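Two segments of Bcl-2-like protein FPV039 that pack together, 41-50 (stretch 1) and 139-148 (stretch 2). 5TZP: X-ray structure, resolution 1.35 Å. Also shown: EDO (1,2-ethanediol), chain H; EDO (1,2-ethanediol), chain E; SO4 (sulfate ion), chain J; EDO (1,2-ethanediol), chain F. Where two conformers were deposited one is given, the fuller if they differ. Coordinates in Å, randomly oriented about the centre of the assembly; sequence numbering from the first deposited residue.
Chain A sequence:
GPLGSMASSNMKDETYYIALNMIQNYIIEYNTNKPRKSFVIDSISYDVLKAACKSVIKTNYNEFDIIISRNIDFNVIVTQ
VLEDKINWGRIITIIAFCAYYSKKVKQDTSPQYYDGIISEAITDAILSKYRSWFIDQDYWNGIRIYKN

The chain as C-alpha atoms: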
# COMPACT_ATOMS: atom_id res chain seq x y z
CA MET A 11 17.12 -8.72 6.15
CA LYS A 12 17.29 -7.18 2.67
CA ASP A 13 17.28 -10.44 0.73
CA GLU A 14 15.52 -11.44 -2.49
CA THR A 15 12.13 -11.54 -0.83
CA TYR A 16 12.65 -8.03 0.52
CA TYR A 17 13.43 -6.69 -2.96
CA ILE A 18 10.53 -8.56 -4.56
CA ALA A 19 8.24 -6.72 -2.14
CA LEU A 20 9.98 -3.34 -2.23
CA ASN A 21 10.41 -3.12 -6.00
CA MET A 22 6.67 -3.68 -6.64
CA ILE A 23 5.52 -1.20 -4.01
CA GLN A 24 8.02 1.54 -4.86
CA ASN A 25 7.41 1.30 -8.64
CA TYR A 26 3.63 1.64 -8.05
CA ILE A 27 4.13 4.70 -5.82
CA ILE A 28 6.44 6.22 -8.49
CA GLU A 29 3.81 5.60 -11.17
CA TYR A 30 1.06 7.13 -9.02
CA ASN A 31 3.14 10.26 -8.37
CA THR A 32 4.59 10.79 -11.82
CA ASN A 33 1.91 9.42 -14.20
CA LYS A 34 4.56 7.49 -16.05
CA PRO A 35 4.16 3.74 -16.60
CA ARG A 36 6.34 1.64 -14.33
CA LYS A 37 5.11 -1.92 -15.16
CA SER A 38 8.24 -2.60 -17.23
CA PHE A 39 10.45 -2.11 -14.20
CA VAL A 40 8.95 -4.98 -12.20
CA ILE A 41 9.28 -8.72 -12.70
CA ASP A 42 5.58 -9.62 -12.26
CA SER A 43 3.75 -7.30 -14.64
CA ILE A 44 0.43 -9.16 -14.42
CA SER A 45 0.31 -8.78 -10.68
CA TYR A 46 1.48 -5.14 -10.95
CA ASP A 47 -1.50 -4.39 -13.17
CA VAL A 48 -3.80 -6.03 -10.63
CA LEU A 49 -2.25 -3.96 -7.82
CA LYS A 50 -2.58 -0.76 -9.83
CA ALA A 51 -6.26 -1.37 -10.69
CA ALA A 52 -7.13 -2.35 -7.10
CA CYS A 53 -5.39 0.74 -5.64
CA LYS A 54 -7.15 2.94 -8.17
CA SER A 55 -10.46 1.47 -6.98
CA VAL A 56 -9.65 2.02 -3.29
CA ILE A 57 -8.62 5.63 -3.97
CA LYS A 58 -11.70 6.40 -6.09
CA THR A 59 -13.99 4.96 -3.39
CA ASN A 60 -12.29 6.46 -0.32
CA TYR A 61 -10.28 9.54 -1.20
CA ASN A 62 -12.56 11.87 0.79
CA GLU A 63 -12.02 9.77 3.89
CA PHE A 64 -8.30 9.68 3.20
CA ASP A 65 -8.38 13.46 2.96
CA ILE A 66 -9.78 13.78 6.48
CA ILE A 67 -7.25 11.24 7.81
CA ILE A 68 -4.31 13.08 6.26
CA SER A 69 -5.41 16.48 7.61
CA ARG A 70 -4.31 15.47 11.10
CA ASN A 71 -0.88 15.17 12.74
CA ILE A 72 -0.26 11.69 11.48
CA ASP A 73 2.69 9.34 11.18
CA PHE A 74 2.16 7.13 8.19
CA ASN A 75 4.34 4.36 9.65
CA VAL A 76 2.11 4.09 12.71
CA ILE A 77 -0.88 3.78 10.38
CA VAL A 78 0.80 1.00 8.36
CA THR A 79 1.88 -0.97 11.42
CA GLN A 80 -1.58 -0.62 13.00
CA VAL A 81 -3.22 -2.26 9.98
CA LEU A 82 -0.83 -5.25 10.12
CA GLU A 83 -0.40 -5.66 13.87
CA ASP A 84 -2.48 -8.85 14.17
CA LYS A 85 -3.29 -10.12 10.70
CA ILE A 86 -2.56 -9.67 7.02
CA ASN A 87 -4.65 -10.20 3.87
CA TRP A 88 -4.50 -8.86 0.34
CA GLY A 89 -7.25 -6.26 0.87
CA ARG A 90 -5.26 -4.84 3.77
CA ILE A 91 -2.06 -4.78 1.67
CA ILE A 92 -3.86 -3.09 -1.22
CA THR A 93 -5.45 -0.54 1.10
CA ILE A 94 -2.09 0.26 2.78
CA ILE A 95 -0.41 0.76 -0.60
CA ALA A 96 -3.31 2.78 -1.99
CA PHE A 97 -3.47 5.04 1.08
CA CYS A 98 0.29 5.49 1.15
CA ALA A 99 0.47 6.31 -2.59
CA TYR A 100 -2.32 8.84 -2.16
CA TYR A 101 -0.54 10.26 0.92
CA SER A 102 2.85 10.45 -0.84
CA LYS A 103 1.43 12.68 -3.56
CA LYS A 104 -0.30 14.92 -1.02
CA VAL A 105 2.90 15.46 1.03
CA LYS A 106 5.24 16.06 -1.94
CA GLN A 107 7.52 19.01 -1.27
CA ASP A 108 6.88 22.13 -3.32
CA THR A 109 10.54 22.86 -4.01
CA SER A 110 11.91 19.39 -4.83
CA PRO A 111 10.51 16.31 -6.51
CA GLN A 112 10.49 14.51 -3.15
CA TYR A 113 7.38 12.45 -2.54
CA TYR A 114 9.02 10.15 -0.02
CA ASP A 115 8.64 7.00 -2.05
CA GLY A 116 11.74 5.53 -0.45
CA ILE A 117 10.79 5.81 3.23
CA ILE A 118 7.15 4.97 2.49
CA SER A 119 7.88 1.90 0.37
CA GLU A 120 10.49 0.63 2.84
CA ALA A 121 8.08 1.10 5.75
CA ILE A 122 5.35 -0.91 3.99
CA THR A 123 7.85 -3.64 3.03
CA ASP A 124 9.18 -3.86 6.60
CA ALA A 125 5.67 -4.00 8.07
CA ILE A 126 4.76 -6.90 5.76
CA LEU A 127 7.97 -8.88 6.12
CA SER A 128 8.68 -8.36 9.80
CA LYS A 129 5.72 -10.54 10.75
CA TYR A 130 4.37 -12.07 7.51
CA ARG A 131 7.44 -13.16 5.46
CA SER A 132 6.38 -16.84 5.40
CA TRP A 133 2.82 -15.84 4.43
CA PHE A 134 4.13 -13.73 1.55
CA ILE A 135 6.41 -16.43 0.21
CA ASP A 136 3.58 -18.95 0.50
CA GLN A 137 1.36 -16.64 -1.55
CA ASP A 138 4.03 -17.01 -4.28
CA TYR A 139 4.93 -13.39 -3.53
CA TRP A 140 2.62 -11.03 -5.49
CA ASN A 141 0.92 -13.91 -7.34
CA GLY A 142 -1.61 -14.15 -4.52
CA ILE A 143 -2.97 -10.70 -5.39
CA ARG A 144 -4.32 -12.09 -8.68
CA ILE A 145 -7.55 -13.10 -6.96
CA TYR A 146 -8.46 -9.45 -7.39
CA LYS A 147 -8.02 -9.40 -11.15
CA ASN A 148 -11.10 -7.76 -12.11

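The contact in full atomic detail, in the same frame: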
# COMPACT_ATOMS: atom_id res chain seq x y z
N ILE A 41 9.24 -7.39 -12.11
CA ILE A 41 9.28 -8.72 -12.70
C ILE A 41 7.87 -9.19 -13.07
O ILE A 41 7.63 -9.70 -14.16
CB ILE A 41 10.01 -9.67 -11.74
CG1 ILE A 41 11.50 -9.27 -11.57
CG2 ILE A 41 9.83 -11.14 -12.22
CD1 ILE A 41 12.18 -10.09 -10.47
N ASP A 42 6.91 -9.04 -12.14
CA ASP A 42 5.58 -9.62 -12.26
C ASP A 42 4.60 -8.55 -12.74
O ASP A 42 3.89 -7.90 -11.95
CB ASP A 42 5.17 -10.24 -10.91
CG ASP A 42 3.87 -11.00 -11.01
OD1 ASP A 42 3.15 -10.92 -12.02
OD2 ASP A 42 3.54 -11.64 -9.96
N SER A 43 4.57 -8.37 -14.06
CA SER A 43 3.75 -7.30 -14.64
C SER A 43 2.25 -7.58 -14.50
O SER A 43 1.48 -6.65 -14.33
CB SER A 43 4.13 -7.09 -16.11
OG SER A 43 5.55 -6.99 -16.26
N ILE A 44 1.85 -8.83 -14.57
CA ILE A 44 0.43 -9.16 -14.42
C ILE A 44 -0.03 -8.78 -13.04
O ILE A 44 -1.05 -8.11 -12.88
CB ILE A 44 0.18 -10.64 -14.71
CG1 ILE A 44 0.33 -10.87 -16.24
CG2 ILE A 44 -1.21 -11.09 -14.29
CD1 ILE A 44 0.21 -12.39 -16.63
N SER A 45 0.74 -9.14 -12.02
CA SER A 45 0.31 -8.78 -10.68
C SER A 45 0.42 -7.27 -10.42
O SER A 45 -0.43 -6.74 -9.69
CB SER A 45 1.15 -9.52 -9.64
OG SER A 45 0.98 -10.95 -9.77
N TYR A 46 1.40 -6.61 -11.04
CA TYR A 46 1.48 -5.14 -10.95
C TYR A 46 0.21 -4.54 -11.47
O TYR A 46 -0.34 -3.61 -10.84
CB TYR A 46 2.70 -4.66 -11.76
CG TYR A 46 2.88 -3.17 -11.71
CD1 TYR A 46 3.53 -2.56 -10.66
CD2 TYR A 46 2.29 -2.37 -12.67
CE1 TYR A 46 3.71 -1.17 -10.64
CE2 TYR A 46 2.41 -0.96 -12.62
CZ TYR A 46 3.14 -0.41 -11.61
OH TYR A 46 3.37 0.95 -11.47
N ASP A 47 -0.29 -4.99 -12.62
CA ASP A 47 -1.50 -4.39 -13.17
C ASP A 47 -2.69 -4.64 -12.28
O ASP A 47 -3.55 -3.76 -12.14
CB ASP A 47 -1.74 -4.92 -14.58
CG ASP A 47 -0.96 -4.18 -15.68
OD1 ASP A 47 -0.41 -3.10 -15.35
OD2 ASP A 47 -1.02 -4.71 -16.84
N VAL A 48 -2.74 -5.79 -11.61
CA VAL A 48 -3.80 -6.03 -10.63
C VAL A 48 -3.70 -5.06 -9.46
O VAL A 48 -4.71 -4.47 -9.03
CB VAL A 48 -3.81 -7.50 -10.15
CG1 VAL A 48 -4.86 -7.67 -9.04
CG2 VAL A 48 -4.11 -8.47 -11.27
N LEU A 49 -2.50 -4.91 -8.90
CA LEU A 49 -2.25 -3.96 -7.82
C LEU A 49 -2.71 -2.57 -8.22
O LEU A 49 -3.40 -1.87 -7.45
CB LEU A 49 -0.77 -4.01 -7.44
CG LEU A 49 -0.38 -3.00 -6.33
CD1 LEU A 49 -1.02 -3.29 -5.00
CD2 LEU A 49 1.13 -2.96 -6.18
N LYS A 50 -2.27 -2.11 -9.38
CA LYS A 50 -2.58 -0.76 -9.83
C LYS A 50 -4.07 -0.56 -9.93
O LYS A 50 -4.64 0.46 -9.48
CB LYS A 50 -1.87 -0.56 -11.19
CG LYS A 50 -2.27 0.66 -11.90
CD LYS A 50 -1.34 0.87 -13.21
CE LYS A 50 -1.98 1.71 -14.28
NZ LYS A 50 -1.02 1.79 -15.41
N TYR A 139 4.62 -14.81 -3.49
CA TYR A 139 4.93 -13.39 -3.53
C TYR A 139 3.67 -12.67 -4.00
O TYR A 139 2.57 -12.84 -3.45
CB TYR A 139 6.20 -13.15 -4.37
CG TYR A 139 7.33 -14.03 -3.97
CD1 TYR A 139 8.13 -13.73 -2.88
CD2 TYR A 139 7.50 -15.24 -4.57
CE1 TYR A 139 9.19 -14.57 -2.52
CE2 TYR A 139 8.53 -16.08 -4.19
CZ TYR A 139 9.34 -15.73 -3.15
OH TYR A 139 10.37 -16.63 -2.85
N TRP A 140 3.75 -11.84 -5.04
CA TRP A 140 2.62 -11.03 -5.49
C TRP A 140 1.60 -11.86 -6.25
O TRP A 140 0.49 -11.37 -6.44
CB TRP A 140 3.08 -9.82 -6.32
CG TRP A 140 3.96 -8.90 -5.55
CD1 TRP A 140 5.31 -8.90 -5.56
CD2 TRP A 140 3.50 -7.92 -4.65
NE1 TRP A 140 5.74 -7.89 -4.68
CE2 TRP A 140 4.65 -7.30 -4.11
CE3 TRP A 140 2.24 -7.48 -4.25
CZ2 TRP A 140 4.55 -6.23 -3.19
CZ3 TRP A 140 2.14 -6.42 -3.39
CH2 TRP A 140 3.29 -5.84 -2.82
N ASN A 141 1.90 -13.12 -6.60
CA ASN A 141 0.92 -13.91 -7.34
C ASN A 141 -0.40 -13.97 -6.60
O ASN A 141 -1.47 -14.05 -7.23
CB ASN A 141 1.50 -15.32 -7.60
CG ASN A 141 0.71 -16.02 -8.63
OD1 ASN A 141 -0.17 -16.87 -8.30
ND2 ASN A 141 0.98 -15.73 -9.84
N GLY A 142 -0.37 -14.00 -5.26
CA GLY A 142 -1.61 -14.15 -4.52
C GLY A 142 -2.59 -13.00 -4.69
O GLY A 142 -3.79 -13.19 -4.46
N ILE A 143 -2.10 -11.84 -5.16
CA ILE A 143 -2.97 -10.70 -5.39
C ILE A 143 -3.89 -10.93 -6.57
O ILE A 143 -4.87 -10.20 -6.75
CB ILE A 143 -2.17 -9.42 -5.56
CG1 ILE A 143 -3.02 -8.22 -5.12
CG2 ILE A 143 -1.71 -9.24 -7.01
CD1 ILE A 143 -2.18 -6.89 -5.10
N ARG A 144 -3.57 -11.92 -7.44
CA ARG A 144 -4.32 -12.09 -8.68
C ARG A 144 -5.77 -12.48 -8.47
O ARG A 144 -6.57 -12.42 -9.41
CB ARG A 144 -3.59 -13.01 -9.63
CG ARG A 144 -2.29 -12.48 -10.11
CD ARG A 144 -1.56 -13.55 -10.90
NE ARG A 144 -0.27 -13.06 -11.38
CZ ARG A 144 0.45 -13.65 -12.30
NH1 ARG A 144 0.02 -14.78 -12.89
NH2 ARG A 144 1.62 -13.18 -12.74
N ILE A 145 -6.14 -12.87 -7.25
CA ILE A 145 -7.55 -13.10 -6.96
C ILE A 145 -8.40 -11.86 -7.11
O ILE A 145 -9.63 -11.99 -7.17
CB ILE A 145 -7.71 -13.77 -5.59
CG1 ILE A 145 -7.28 -12.88 -4.44
CG2 ILE A 145 -7.03 -15.17 -5.59
CD1 ILE A 145 -7.71 -13.39 -3.10
N TYR A 146 -7.75 -10.70 -7.15
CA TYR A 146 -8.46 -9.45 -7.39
C TYR A 146 -8.36 -8.95 -8.79
O TYR A 146 -8.78 -7.81 -9.07
CB TYR A 146 -7.94 -8.37 -6.44
CG TYR A 146 -8.21 -8.72 -4.98
CD1 TYR A 146 -9.48 -9.27 -4.60
CD2 TYR A 146 -7.24 -8.74 -4.11
CE1 TYR A 146 -9.71 -9.65 -3.25
CE2 TYR A 146 -7.48 -9.08 -2.80
CZ TYR A 146 -8.64 -9.50 -2.39
OH TYR A 146 -8.70 -9.85 -1.04
N LYS A 147 -7.92 -9.78 -9.75
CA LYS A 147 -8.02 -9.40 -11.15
C LYS A 147 -9.44 -9.31 -11.59
O LYS A 147 -10.25 -10.18 -11.30
CB LYS A 147 -7.25 -10.43 -11.98
CG LYS A 147 -7.08 -10.06 -13.43
CD LYS A 147 -6.09 -10.96 -14.14
CE LYS A 147 -5.97 -10.83 -15.61
NZ LYS A 147 -5.87 -9.38 -16.09
N ASN A 148 -9.75 -8.26 -12.33
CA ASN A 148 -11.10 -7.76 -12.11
C ASN A 148 -12.05 -8.32 -10.93
O ASN A 148 -13.02 -9.17 -11.06
CB ASN A 148 -11.63 -8.23 -13.23
CG ASN A 148 -11.17 -7.53 -14.39
OD1 ASN A 148 -10.09 -6.84 -14.59
ND2 ASN A 148 -12.02 -7.67 -15.19
OXT ASN A 148 -11.83 -8.00 -9.74
C1 EDO H . -6.32 -6.33 -14.94
O1 EDO H . -7.40 -7.20 -15.42
C2 EDO H . -6.28 -5.93 -13.47
O2 EDO H . -7.43 -6.20 -12.55
C1 EDO E . 7.99 -7.53 -8.27
O1 EDO E . 7.59 -8.42 -9.39
C2 EDO E . 9.49 -7.48 -8.20
O2 EDO E . 10.01 -6.81 -9.38
S SO4 J . 3.05 -15.70 -15.12
O1 SO4 J . 3.21 -14.30 -14.80
O2 SO4 J . 2.95 -15.85 -16.61
O3 SO4 J . 4.22 -16.32 -14.47
O4 SO4 J . 1.82 -16.33 -14.60
C1 EDO F . -2.45 -10.07 -19.41
O1 EDO F . -2.02 -8.81 -18.88
C2 EDO F . -3.62 -10.60 -18.59
O2 EDO F . -4.90 -9.86 -18.65
O HOH W 1 5.20 -12.15 -7.79
O HOH W 2 3.50 -14.49 -10.30
O HOH W 3 -3.24 -8.15 -14.89
O HOH W 4 -7.45 -5.40 -9.71

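The start of the helix that begins at Ser 43, with Asp 42 just before it, packs against a 3-10 segment, 140-145, and the residues just after it. Asp 42 is the polar centre. It sits at the N-cap position, and its OD1 accepts from Ser 45 N at 3.0 Å, which satisfies a backbone NH at the open end of the helix. The same OD1 accepts from Arg 144 NH2 at 2.8 Å, a hydrogen bond within a salt bridge. Asp 42 OD2 accepts from Ser 45 OG at 2.7 Å.

Ser 45 OG also accepts from Arg 144 NE at 2.9 Å. The hydroxyl therefore donates to one charged side chain and accepts from the other, closing a compact network. All these partners of Arg 144 lie near the guanidinium plane, where its N-H groups point. A sulfate ion, probably from the crystallisation liquor, binds the edge formed by NH1 and NH2: Arg 144 NH1 donates to its O4 at 2.9 Å and Arg 144 NH2 to its O1 at 2.8 Å. Ile 44 covers one guanidinium face, with CB 3.5 Å from Arg 144 NH2.

Waters extend the network. Two donate to Asp 42 OD2; one accepts from Asn 141 ND2, the other weakly from Trp 140 N. A third links Ile 44 O to Lys 147 NZ. A fourth donates to both Val 48 O and Tyr 146 O. Lys 147 NZ also donates to two ethanediol molecules.

One helical turn beyond Ser 45, the contact becomes apolar. Val 48 points toward the other stretch. Its CG1 lies 4.1 Å from Ile 143 CG2 and 4.1 Å from Tyr 146 CB. Leu 49 CD1 meets Ile 143 CD1 at 3.8 Å. Ile 143 O is close to Val 48 CG1 but is satisfied within its own stretch, accepting from Tyr 146 N at 3.0 Å.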